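Local coordinates for conserved hypothetical cytochrome protein (Kuenenia stuttgartiensis, PDB 6H5L), which binds two covalently attached c-type hemes and probably passes electrons within a large multiheme reductase complex of an anammox bacterium, at residues P60-G72 with E86-S98. Sequence-based numbering, arbitrary orientation.
Sequences PTDEDIYRTISYG and EEQRASVVPVLKS. With HEC (heme c), chain L.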
loop_
_atom_site.group_PDB
_atom_site.type_symbol
_atom_site.label_atom_id
_atom_site.label_comp_id
_atom_site.label_asym_id
_atom_site.label_seq_id
_atom_site.Cartn_x
_atom_site.Cartn_y
_atom_site.Cartn_z
ATOM N N PRO B 60 52.239 -4.946 22.822
ATOM C CA PRO B 60 51.302 -6.042 23.077
ATOM C C PRO B 60 51.998 -7.198 23.771
ATOM O O PRO B 60 53.204 -7.409 23.626
ATOM C CB PRO B 60 50.841 -6.442 21.672
ATOM C CG PRO B 60 52.017 -6.134 20.818
ATOM C CD PRO B 60 52.615 -4.873 21.397
ATOM N N THR B 61 51.219 -7.949 24.543
ATOM C CA THR B 61 51.728 -9.207 25.058
ATOM C C THR B 61 51.816 -10.220 23.921
ATOM O O THR B 61 51.188 -10.065 22.870
ATOM C CB THR B 61 50.831 -9.745 26.174
ATOM O OG1 THR B 61 49.566 -10.132 25.625
ATOM C CG2 THR B 61 50.612 -8.685 27.242
ATOM N N ASP B 62 52.621 -11.262 24.135
ATOM C CA ASP B 62 52.701 -12.328 23.140
ATOM C C ASP B 62 51.338 -12.964 22.903
ATOM O O ASP B 62 51.053 -13.432 21.793
ATOM C CB ASP B 62 53.717 -13.385 23.573
ATOM C CG ASP B 62 55.126 -12.833 23.671
ATOM O OD1 ASP B 62 55.286 -11.598 23.579
ATOM O OD2 ASP B 62 56.071 -13.635 23.834
ATOM N N GLU B 63 50.482 -12.973 23.927
ATOM C CA GLU B 63 49.137 -13.514 23.774
ATOM C C GLU B 63 48.244 -12.578 22.969
ATOM O O GLU B 63 47.374 -13.043 22.226
ATOM C CB GLU B 63 48.523 -13.783 25.149
ATOM C CG GLU B 63 49.311 -14.767 26.016
ATOM C CD GLU B 63 50.548 -14.147 26.637
ATOM O OE1 GLU B 63 50.576 -12.910 26.799
ATOM O OE2 GLU B 63 51.497 -14.895 26.948
ATOM N N ASP B 64 48.446 -11.263 23.098
ATOM C CA ASP B 64 47.679 -10.311 22.300
ATOM C C ASP B 64 47.918 -10.530 20.814
ATOM O O ASP B 64 46.975 -10.512 20.015
ATOM C CB ASP B 64 48.046 -8.879 22.688
ATOM C CG ASP B 64 47.526 -8.495 24.058
ATOM O OD1 ASP B 64 46.703 -9.250 24.615
ATOM O OD2 ASP B 64 47.944 -7.439 24.580
ATOM N N ILE B 65 49.179 -10.725 20.423
ATOM C CA ILE B 65 49.500 -10.929 19.014
ATOM C C ILE B 65 48.924 -12.251 18.521
ATOM O O ILE B 65 48.313 -12.319 17.448
ATOM C CB ILE B 65 51.022 -10.858 18.796
ATOM C CG1 ILE B 65 51.568 -9.514 19.285
ATOM C CG2 ILE B 65 51.364 -11.072 17.330
ATOM C CD1 ILE B 65 53.082 -9.428 19.263
ATOM N N TYR B 66 49.106 -13.321 19.299
ATOM C CA TYR B 66 48.554 -14.619 18.922
ATOM C C TYR B 66 47.040 -14.562 18.772
ATOM O O TYR B 66 46.475 -15.254 17.920
ATOM C CB TYR B 66 48.946 -15.673 19.959
ATOM C CG TYR B 66 48.476 -17.072 19.627
ATOM C CD1 TYR B 66 49.265 -17.929 18.871
ATOM C CD2 TYR B 66 47.240 -17.533 20.066
ATOM C CE1 TYR B 66 48.836 -19.206 18.561
ATOM C CE2 TYR B 66 46.803 -18.806 19.759
ATOM C CZ TYR B 66 47.605 -19.637 19.008
ATOM O OH TYR B 66 47.168 -20.902 18.704
ATOM N N ARG B 67 46.369 -13.747 19.588
ATOM C CA ARG B 67 44.919 -13.631 19.486
ATOM C C ARG B 67 44.515 -12.966 18.179
ATOM O O ARG B 67 43.597 -13.431 17.494
ATOM C CB ARG B 67 44.374 -12.849 20.680
ATOM C CG ARG B 67 42.857 -12.847 20.780
ATOM C CD ARG B 67 42.388 -12.128 22.035
ATOM N NE ARG B 67 41.372 -12.894 22.748
ATOM C CZ ARG B 67 40.711 -12.451 23.813
ATOM N NH1 ARG B 67 40.955 -11.238 24.291
ATOM N NH2 ARG B 67 39.804 -13.222 24.397
ATOM N N THR B 68 45.188 -11.871 17.818
ATOM C CA THR B 68 44.862 -11.173 16.578
ATOM C C THR B 68 45.124 -12.054 15.361
ATOM O O THR B 68 44.357 -12.031 14.391
ATOM C CB THR B 68 45.664 -9.875 16.480
ATOM O OG1 THR B 68 45.541 -9.144 17.707
ATOM C CG2 THR B 68 45.150 -9.012 15.339
ATOM N N ILE B 69 46.206 -12.836 15.395
ATOM C CA ILE B 69 46.511 -13.750 14.295
ATOM C C ILE B 69 45.416 -14.800 14.154
ATOM O O ILE B 69 44.971 -15.110 13.042
ATOM C CB ILE B 69 47.892 -14.400 14.511
ATOM C CG1 ILE B 69 48.989 -13.335 14.574
ATOM C CG2 ILE B 69 48.184 -15.411 13.414
ATOM C CD1 ILE B 69 50.318 -13.857 15.091
ATOM N N SER B 70 44.960 -15.357 15.278
ATOM C CA SER B 70 43.953 -16.411 15.229
ATOM C C SER B 70 42.592 -15.867 14.818
ATOM O O SER B 70 41.893 -16.478 14.001
ATOM C CB SER B 70 43.861 -17.106 16.588
ATOM O OG SER B 70 45.095 -17.713 16.930
ATOM N N TYR B 71 42.198 -14.720 15.370
ATOM C CA TYR B 71 40.861 -14.196 15.115
ATOM C C TYR B 71 40.790 -13.404 13.816
ATOM O O TYR B 71 39.736 -13.377 13.170
ATOM C CB TYR B 71 40.418 -13.324 16.290
ATOM C CG TYR B 71 38.988 -12.844 16.224
ATOM C CD1 TYR B 71 37.957 -13.607 16.755
ATOM C CD2 TYR B 71 38.671 -11.618 15.653
ATOM C CE1 TYR B 71 36.651 -13.168 16.710
ATOM C CE2 TYR B 71 37.365 -11.171 15.603
ATOM C CZ TYR B 71 36.359 -11.951 16.134
ATOM O OH TYR B 71 35.053 -11.521 16.093
ATOM N N GLY B 72 41.885 -12.763 13.417
ATOM C CA GLY B 72 41.868 -11.889 12.264
ATOM C C GLY B 72 41.349 -10.511 12.624
ATOM O O GLY B 72 41.000 -10.212 13.768
ATOM N N GLU B 86 48.235 -24.535 15.782
ATOM C CA GLU B 86 48.521 -23.798 17.007
ATOM C C GLU B 86 49.986 -23.383 17.071
ATOM O O GLU B 86 50.308 -22.229 17.374
ATOM C CB GLU B 86 48.148 -24.665 18.210
ATOM C CG GLU B 86 47.429 -23.939 19.330
ATOM C CD GLU B 86 46.513 -24.857 20.117
ATOM O OE1 GLU B 86 45.436 -25.212 19.593
ATOM O OE2 GLU B 86 46.877 -25.234 21.251
ATOM N N GLU B 87 50.889 -24.323 16.782
ATOM C CA GLU B 87 52.319 -24.042 16.854
ATOM C C GLU B 87 52.753 -23.058 15.773
ATOM O O GLU B 87 53.594 -22.184 16.024
ATOM C CB GLU B 87 53.101 -25.348 16.740
ATOM C CG GLU B 87 54.605 -25.179 16.658
ATOM C CD GLU B 87 55.310 -26.467 16.285
ATOM O OE1 GLU B 87 54.622 -27.499 16.135
ATOM O OE2 GLU B 87 56.551 -26.448 16.141
ATOM N N GLN B 88 52.199 -23.186 14.565
ATOM C CA GLN B 88 52.586 -22.301 13.469
ATOM C C GLN B 88 52.264 -20.847 13.791
ATOM O O GLN B 88 53.096 -19.955 13.592
ATOM C CB GLN B 88 51.893 -22.732 12.175
ATOM C CG GLN B 88 52.504 -23.958 11.517
ATOM C CD GLN B 88 51.767 -24.371 10.257
ATOM O OE1 GLN B 88 50.538 -24.447 10.240
ATOM N NE2 GLN B 88 52.516 -24.633 9.192
ATOM N N ARG B 89 51.050 -20.588 14.286
ATOM C CA ARG B 89 50.681 -19.225 14.657
ATOM C C ARG B 89 51.520 -18.711 15.818
ATOM O O ARG B 89 51.765 -17.503 15.920
ATOM C CB ARG B 89 49.197 -19.164 15.013
ATOM C CG ARG B 89 48.256 -19.254 13.827
ATOM C CD ARG B 89 46.813 -19.278 14.299
ATOM N NE ARG B 89 46.289 -20.638 14.388
ATOM C CZ ARG B 89 45.338 -21.019 15.233
ATOM N NH1 ARG B 89 44.815 -20.147 16.083
ATOM N NH2 ARG B 89 44.920 -22.276 15.240
ATOM N N ALA B 90 51.959 -19.602 16.708
ATOM C CA ALA B 90 52.774 -19.180 17.838
ATOM C C ALA B 90 54.220 -18.920 17.436
ATOM O O ALA B 90 54.891 -18.088 18.059
ATOM C CB ALA B 90 52.713 -20.227 18.952
ATOM N N SER B 91 54.715 -19.606 16.404
ATOM C CA SER B 91 56.108 -19.456 16.000
ATOM C C SER B 91 56.374 -18.154 15.255
ATOM O O SER B 91 57.535 -17.746 15.149
ATOM C CB SER B 91 56.536 -20.639 15.126
ATOM O OG SER B 91 55.858 -20.629 13.883
ATOM N N VAL B 92 55.334 -17.494 14.733
ATOM C CA VAL B 92 55.516 -16.223 14.035
ATOM C C VAL B 92 55.404 -15.021 14.959
ATOM O O VAL B 92 55.733 -13.900 14.537
ATOM C CB VAL B 92 54.508 -16.053 12.879
ATOM C CG1 VAL B 92 54.672 -17.160 11.858
ATOM C CG2 VAL B 92 53.081 -16.013 13.416
ATOM N N VAL B 93 54.939 -15.211 16.196
ATOM C CA VAL B 93 54.899 -14.105 17.151
ATOM C C VAL B 93 56.274 -13.468 17.352
ATOM O O VAL B 93 56.377 -12.239 17.240
ATOM C CB VAL B 93 54.259 -14.564 18.472
ATOM C CG1 VAL B 93 54.296 -13.443 19.501
ATOM C CG2 VAL B 93 52.831 -15.029 18.232
ATOM N N PRO B 94 57.346 -14.222 17.638
ATOM C CA PRO B 94 58.655 -13.560 17.782
ATOM C C PRO B 94 59.150 -12.936 16.491
ATOM O O PRO B 94 59.878 -11.936 16.541
ATOM C CB PRO B 94 59.581 -14.695 18.245
ATOM C CG PRO B 94 58.675 -15.783 18.700
ATOM C CD PRO B 94 57.457 -15.673 17.857
ATOM N N VAL B 95 58.788 -13.502 15.338
ATOM C CA VAL B 95 59.171 -12.906 14.059
ATOM C C VAL B 95 58.598 -11.500 13.943
ATOM O O VAL B 95 59.292 -10.556 13.545
ATOM C CB VAL B 95 58.717 -13.799 12.891
ATOM C CG1 VAL B 95 59.191 -13.221 11.565
ATOM C CG2 VAL B 95 59.225 -15.222 13.075
ATOM N N LEU B 96 57.318 -11.343 14.290
ATOM C CA LEU B 96 56.706 -10.018 14.309
ATOM C C LEU B 96 57.363 -9.120 15.350
ATOM O O LEU B 96 57.503 -7.910 15.136
ATOM C CB LEU B 96 55.206 -10.138 14.575
ATOM C CG LEU B 96 54.268 -10.283 13.373
ATOM C CD1 LEU B 96 54.581 -11.529 12.558
ATOM C CD2 LEU B 96 52.814 -10.293 13.825
ATOM N N LYS B 97 57.772 -9.695 16.485
ATOM C CA LYS B 97 58.422 -8.905 17.526
ATOM C C LYS B 97 59.808 -8.442 17.100
ATOM O O LYS B 97 60.247 -7.359 17.503
ATOM C CB LYS B 97 58.511 -9.710 18.825
ATOM C CG LYS B 97 57.166 -10.132 19.393
ATOM C CD LYS B 97 57.323 -10.909 20.690
ATOM C CE LYS B 97 57.797 -10.009 21.820
ATOM N NZ LYS B 97 57.956 -10.755 23.098
ATOM N N SER B 98 60.506 -9.237 16.284
ATOM C CA SER B 98 61.857 -8.888 15.862
ATOM C C SER B 98 61.890 -7.727 14.878
ATOM O O SER B 98 62.978 -7.222 14.581
ATOM C CB SER B 98 62.547 -10.105 15.240
ATOM O OG SER B 98 62.017 -10.400 13.961
HETATM FE FE HEC L . 48.022 -9.339 8.839
HETATM C CHA HEC L . 47.016 -6.594 10.626
HETATM C CHB HEC L . 49.498 -10.615 11.688
HETATM C CHC HEC L . 49.110 -12.089 7.070
HETATM C CHD HEC L . 46.669 -8.044 5.952
HETATM N NA HEC L . 48.221 -8.725 10.792
HETATM C C1A HEC L . 47.729 -7.550 11.315
HETATM C C2A HEC L . 48.073 -7.474 12.722
HETATM C C3A HEC L . 48.771 -8.595 13.019
HETATM C C4A HEC L . 48.867 -9.394 11.810
HETATM C CMA HEC L . 49.394 -9.052 14.359
HETATM C CAA HEC L . 47.647 -6.234 13.562
HETATM C CBA HEC L . 47.701 -6.311 15.087
HETATM C CGA HEC L . 47.301 -4.974 15.659
HETATM O O1A HEC L . 47.387 -3.953 14.926
HETATM O O2A HEC L . 46.898 -4.927 16.849
HETATM N NB HEC L . 49.114 -11.025 9.290
HETATM C C1B HEC L . 49.601 -11.370 10.537
HETATM C C2B HEC L . 50.233 -12.672 10.421
HETATM C C3B HEC L . 50.131 -13.073 9.149
HETATM C C4B HEC L . 49.422 -12.048 8.413
HETATM C CMB HEC L . 50.921 -13.434 11.575
HETATM C CAB HEC L . 50.651 -14.395 8.536
HETATM C CBB HEC L . 49.836 -15.600 9.057
HETATM N NC HEC L . 47.916 -9.951 6.881
HETATM C C1C HEC L . 48.424 -11.126 6.362
HETATM C C2C HEC L . 47.988 -11.235 4.985
HETATM C C3C HEC L . 47.439 -10.061 4.645
HETATM C C4C HEC L . 47.300 -9.266 5.851
HETATM C CMC HEC L . 48.497 -12.313 4.002
HETATM C CAC HEC L . 46.894 -9.663 3.253
HETATM C CBC HEC L . 45.667 -10.528 2.893
HETATM N ND HEC L . 47.003 -7.592 8.361
HETATM C C1D HEC L . 46.531 -7.273 7.089
HETATM C C2D HEC L . 45.865 -5.991 7.153
HETATM C C3D HEC L . 45.977 -5.544 8.616
HETATM C C4D HEC L . 46.696 -6.599 9.288
HETATM C CMD HEC L . 45.187 -5.237 5.989
HETATM C CAD HEC L . 45.443 -4.246 9.256
HETATM C CBD HEC L . 43.956 -4.401 9.550
HETATM C CGD HEC L . 43.420 -3.118 10.125
HETATM O O1D HEC L . 43.978 -2.631 11.142
HETATM O O2D HEC L . 42.423 -2.587 9.570
#
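Y66 of helix 62-71 packs as a knob into the hole formed by E86, R89, A90 and V93. Its CG stands anti to the backbone N (chi1 -177°), which carries the ring across to helix 86-91. There the backbone N of A90 and the backbone O of E86 lie at the ring edge, and CE1 comes 3.6 Å from R89 CB. V93 returns the packing as a knob among D62, I65, I69 and Y66.

Polar pairs sit at both ends of the interface. D62 OD1 accepts from K97 NZ at 2.8 Å, using its syn lone pair, in a salt bridge. D62 OD2 pairs with K5, so the carboxylate is shared between two lysines. At the other end R89 NH1 donates to S70 OG at 2.6 Å, with the oxygen in the guanidinium plane. S70 OG also donates to Y66 O. R89 NH2 hydrogen-bonds to L84 O, which helps to fix the group. Y66 OH lies over one face of the R89 guanidinium, toward its rim, and the ring and guanidinium planes are 19° apart.

Apolar contacts line the heme side. I65 CG2 meets L96 CD2 at 3.9 Å, and I69 CD1 meets V92 CG2 at 3.9 Å. I69 and V92 close on heme methyl CMB, and L96 CD2 lies 3.7 Å from CMA. The axes of helices 62-71 and 86-91 run at 124° to each other, and the two segments wall the heme pocket, consistent with a class I cytochrome c fold.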